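Local coordinates for uncharacterized protein AsqI (Emericella nidulans, PDB 5YY3) that catalyses the zinc-dependent conversion of 4'-methoxycyclopenin into 4'-methoxyviridicatin, a ring-contraction step in the biosynthesis of the aspoquinolone mycotoxins, at residues Pro138-Phe147 / Tyr180-Met191. Numbering follows the deposited sequence.
Sequences PPPLKNHPFF and YDLNDSHYYWHM
Leu-141 and Asp-184 bring the two backbones closest, their CA atoms 5.2 Å apart, where a proline-rich loop runs antiparallel to residues 180-191 of helix 180-193; at Pro-138 and Tyr-188 the CA atoms are 8.0 Å apart. After Pro-140 the loop turns into a 3-10 segment, 141-143, whose first amides face the helix. Leu-141 N donates to Asp-184 OD1 (3.0 Å, 159°), reaching the anti side of the carboxylate from 28° out of its plane. One residue on, Lys-142 N makes a weak, bent bond to Tyr-180 OH; the tyrosine's CG, anti to the backbone N (chi1 173°), carries the ring toward the loop. The edge of that ring also meets Phe-147 CZ.

Leu-141 fills the middle. Its CD1 sits over one face of Tyr-187, 3.9 Å from the ring centroid, a CH-pi contact, while CD2 rests on Asn-183 CB. Met-191 CE, from the same helix, sits over the other face of the Tyr-187 ring, toward its rim, and the SD of Met-191 lies 3.7 Å from Pro-138 CB. Tyr-188 meets Pro-138 CG with its ring edge. A water bridges Pro-140 O and Tyr-187 OH.

Asp-184 is also gripped by salt bridges to Arg-536 and Arg-554, which probably keep it ionised; Arg-554 binds the Pro-138 and Pro-139 carbonyls too, tying loop to helix. The same helix carries the zinc ligands His-186 and His-190, which His-218 of helix 210-231 joins at the metal, so the contact anchors the loop to a metal-bearing helix. In this hemocyanin-like domain, helix 53-61 packs on Pro-139 and Tyr-187, and helix 114-127 on Pro-138, Tyr-188 and Met-191.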
# COMPACT_ATOMS: atom_id res chain seq x y z
N PRO A 138 4.59 23.41 -37.99
CA PRO A 138 3.29 23.10 -37.39
C PRO A 138 3.29 23.63 -35.95
O PRO A 138 4.35 23.63 -35.31
CB PRO A 138 3.20 21.58 -37.45
CG PRO A 138 4.57 21.10 -37.88
CD PRO A 138 5.25 22.22 -38.56
N PRO A 139 2.13 24.09 -35.45
CA PRO A 139 2.08 24.71 -34.13
C PRO A 139 2.49 23.77 -33.00
O PRO A 139 2.46 22.55 -33.17
CB PRO A 139 0.59 25.11 -33.99
CG PRO A 139 0.08 25.16 -35.39
CD PRO A 139 0.83 24.09 -36.13
N PRO A 140 2.88 24.34 -31.86
CA PRO A 140 3.02 23.57 -30.62
C PRO A 140 1.76 22.76 -30.34
O PRO A 140 0.68 23.23 -30.66
CB PRO A 140 3.24 24.66 -29.56
CG PRO A 140 3.92 25.76 -30.31
CD PRO A 140 3.36 25.73 -31.71
N LEU A 141 1.89 21.58 -29.75
CA LEU A 141 0.73 20.80 -29.34
C LEU A 141 -0.17 21.63 -28.44
O LEU A 141 -1.38 21.40 -28.39
CB LEU A 141 1.15 19.51 -28.62
CG LEU A 141 0.03 18.68 -27.96
CD1 LEU A 141 -0.85 18.10 -29.02
CD2 LEU A 141 0.61 17.57 -27.07
N LYS A 142 0.42 22.61 -27.75
CA LYS A 142 -0.32 23.43 -26.82
C LYS A 142 -1.42 24.23 -27.53
O LYS A 142 -2.40 24.62 -26.90
CB LYS A 142 0.59 24.39 -26.07
CG LYS A 142 -0.08 24.84 -24.77
CD LYS A 142 0.28 26.25 -24.31
CE LYS A 142 -0.69 26.76 -23.21
NZ LYS A 142 -2.05 26.17 -23.36
N ASN A 143 -1.27 24.48 -28.82
CA ASN A 143 -2.27 25.23 -29.56
C ASN A 143 -3.49 24.40 -29.94
O ASN A 143 -4.50 24.96 -30.37
CB ASN A 143 -1.68 25.86 -30.83
CG ASN A 143 -0.75 27.02 -30.53
OD1 ASN A 143 -0.38 27.27 -29.38
ND2 ASN A 143 -0.39 27.77 -31.57
N HIS A 144 -3.39 23.08 -29.80
CA HIS A 144 -4.46 22.18 -30.20
C HIS A 144 -5.74 22.52 -29.44
O HIS A 144 -5.68 22.86 -28.25
CB HIS A 144 -4.05 20.73 -29.96
CG HIS A 144 -4.99 19.73 -30.55
ND1 HIS A 144 -6.22 19.44 -30.01
CD2 HIS A 144 -4.87 18.94 -31.65
CE1 HIS A 144 -6.83 18.52 -30.74
NE2 HIS A 144 -6.03 18.20 -31.74
N PRO A 145 -6.89 22.47 -30.13
CA PRO A 145 -8.20 22.77 -29.53
C PRO A 145 -8.47 22.08 -28.19
O PRO A 145 -9.18 22.65 -27.36
CB PRO A 145 -9.19 22.26 -30.59
CG PRO A 145 -8.47 22.45 -31.88
CD PRO A 145 -7.00 22.22 -31.58
N PHE A 146 -7.91 20.89 -27.98
CA PHE A 146 -8.17 20.14 -26.74
C PHE A 146 -7.52 20.81 -25.52
O PHE A 146 -7.91 20.55 -24.39
CB PHE A 146 -7.68 18.69 -26.86
CG PHE A 146 -8.52 17.82 -27.76
CD1 PHE A 146 -9.56 18.35 -28.50
CD2 PHE A 146 -8.26 16.47 -27.85
CE1 PHE A 146 -10.32 17.53 -29.33
CE2 PHE A 146 -9.01 15.65 -28.67
CZ PHE A 146 -10.05 16.19 -29.41
N PHE A 147 -6.53 21.66 -25.77
CA PHE A 147 -5.87 22.41 -24.71
C PHE A 147 -6.66 23.64 -24.27
O PHE A 147 -6.12 24.52 -23.62
CB PHE A 147 -4.47 22.85 -25.15
CG PHE A 147 -3.41 21.81 -24.92
CD1 PHE A 147 -3.36 20.66 -25.70
CD2 PHE A 147 -2.46 21.98 -23.93
CE1 PHE A 147 -2.39 19.71 -25.48
CE2 PHE A 147 -1.49 21.03 -23.72
CZ PHE A 147 -1.46 19.89 -24.49
N TYR A 180 4.14 16.92 -21.14
CA TYR A 180 3.84 17.76 -22.30
C TYR A 180 4.85 17.54 -23.41
O TYR A 180 4.48 17.45 -24.58
CB TYR A 180 3.84 19.26 -21.94
CG TYR A 180 3.69 20.08 -23.20
CD1 TYR A 180 2.45 20.19 -23.83
CD2 TYR A 180 4.80 20.67 -23.82
CE1 TYR A 180 2.31 20.90 -25.01
CE2 TYR A 180 4.66 21.37 -25.01
CZ TYR A 180 3.41 21.48 -25.60
OH TYR A 180 3.24 22.17 -26.76
N ASP A 181 6.13 17.49 -23.06
CA ASP A 181 7.16 17.46 -24.08
C ASP A 181 7.27 16.07 -24.70
O ASP A 181 7.60 15.95 -25.88
CB ASP A 181 8.50 17.94 -23.49
CG ASP A 181 8.44 19.41 -23.07
OD1 ASP A 181 8.51 20.28 -23.97
OD2 ASP A 181 8.30 19.71 -21.86
N LEU A 182 6.98 15.02 -23.94
CA LEU A 182 6.85 13.71 -24.57
C LEU A 182 5.69 13.77 -25.57
O LEU A 182 5.80 13.30 -26.69
CB LEU A 182 6.60 12.61 -23.54
CG LEU A 182 6.21 11.24 -24.07
CD1 LEU A 182 7.30 10.69 -24.98
CD2 LEU A 182 5.93 10.27 -22.92
N ASN A 183 4.59 14.36 -25.15
CA ASN A 183 3.42 14.37 -26.00
C ASN A 183 3.59 15.27 -27.21
O ASN A 183 3.19 14.90 -28.33
CB ASN A 183 2.20 14.78 -25.19
CG ASN A 183 1.55 13.60 -24.52
OD1 ASN A 183 0.73 12.91 -25.12
ND2 ASN A 183 1.94 13.34 -23.26
N ASP A 184 4.21 16.43 -27.01
CA ASP A 184 4.45 17.29 -28.17
C ASP A 184 5.45 16.62 -29.11
O ASP A 184 5.31 16.71 -30.32
CB ASP A 184 4.96 18.69 -27.78
CG ASP A 184 5.34 19.52 -29.02
OD1 ASP A 184 4.41 19.96 -29.74
OD2 ASP A 184 6.55 19.70 -29.29
N SER A 185 6.46 15.95 -28.55
CA SER A 185 7.44 15.25 -29.39
C SER A 185 6.80 14.14 -30.23
O SER A 185 7.10 13.97 -31.42
CB SER A 185 8.55 14.66 -28.52
OG SER A 185 9.20 13.60 -29.20
N HIS A 186 5.93 13.37 -29.59
CA HIS A 186 5.25 12.25 -30.23
C HIS A 186 4.34 12.77 -31.33
O HIS A 186 4.17 12.15 -32.38
CB HIS A 186 4.46 11.48 -29.18
CG HIS A 186 3.59 10.39 -29.73
ND1 HIS A 186 4.07 9.13 -30.03
CD2 HIS A 186 2.26 10.36 -30.00
CE1 HIS A 186 3.08 8.38 -30.47
NE2 HIS A 186 1.97 9.10 -30.46
N TYR A 187 3.75 13.93 -31.07
CA TYR A 187 2.79 14.58 -31.96
C TYR A 187 3.48 15.02 -33.25
O TYR A 187 2.95 14.82 -34.34
CB TYR A 187 2.17 15.74 -31.20
CG TYR A 187 1.39 16.79 -31.96
CD1 TYR A 187 0.08 16.55 -32.37
CD2 TYR A 187 1.92 18.06 -32.16
CE1 TYR A 187 -0.67 17.53 -33.01
CE2 TYR A 187 1.20 19.05 -32.79
CZ TYR A 187 -0.10 18.78 -33.21
OH TYR A 187 -0.81 19.77 -33.85
N TYR A 188 4.66 15.59 -33.12
CA TYR A 188 5.42 15.99 -34.29
C TYR A 188 5.99 14.76 -34.99
O TYR A 188 6.09 14.74 -36.22
CB TYR A 188 6.54 16.98 -33.89
CG TYR A 188 7.38 17.46 -35.06
CD1 TYR A 188 6.82 18.19 -36.11
CD2 TYR A 188 8.75 17.18 -35.12
CE1 TYR A 188 7.59 18.63 -37.19
CE2 TYR A 188 9.53 17.63 -36.19
CZ TYR A 188 8.95 18.35 -37.22
OH TYR A 188 9.74 18.78 -38.28
N TRP A 189 6.35 13.74 -34.23
CA TRP A 189 6.98 12.55 -34.80
C TRP A 189 6.11 11.94 -35.88
O TRP A 189 6.59 11.50 -36.92
CB TRP A 189 7.25 11.50 -33.72
CG TRP A 189 8.11 10.35 -34.18
CD1 TRP A 189 9.47 10.31 -34.18
CD2 TRP A 189 7.67 9.08 -34.69
NE1 TRP A 189 9.91 9.09 -34.67
CE2 TRP A 189 8.82 8.33 -34.98
CE3 TRP A 189 6.42 8.52 -34.92
CZ2 TRP A 189 8.76 7.04 -35.51
CZ3 TRP A 189 6.35 7.22 -35.45
CH2 TRP A 189 7.52 6.51 -35.73
N HIS A 190 4.81 11.92 -35.64
CA HIS A 190 3.90 11.31 -36.58
C HIS A 190 3.78 12.17 -37.83
O HIS A 190 3.66 11.64 -38.94
CB HIS A 190 2.55 11.06 -35.92
CG HIS A 190 2.57 9.88 -34.99
ND1 HIS A 190 3.09 8.65 -35.36
CD2 HIS A 190 2.20 9.75 -33.70
CE1 HIS A 190 3.00 7.81 -34.35
NE2 HIS A 190 2.47 8.45 -33.33
N MET A 191 3.85 13.49 -37.67
CA MET A 191 3.89 14.35 -38.84
C MET A 191 5.15 14.05 -39.64
O MET A 191 5.12 13.99 -40.87
CB MET A 191 3.83 15.82 -38.46
CG MET A 191 2.59 16.18 -37.67
SD MET A 191 2.65 17.91 -37.22
CE MET A 191 1.41 18.00 -35.94
O HOH W 1 -1.53 22.15 -32.71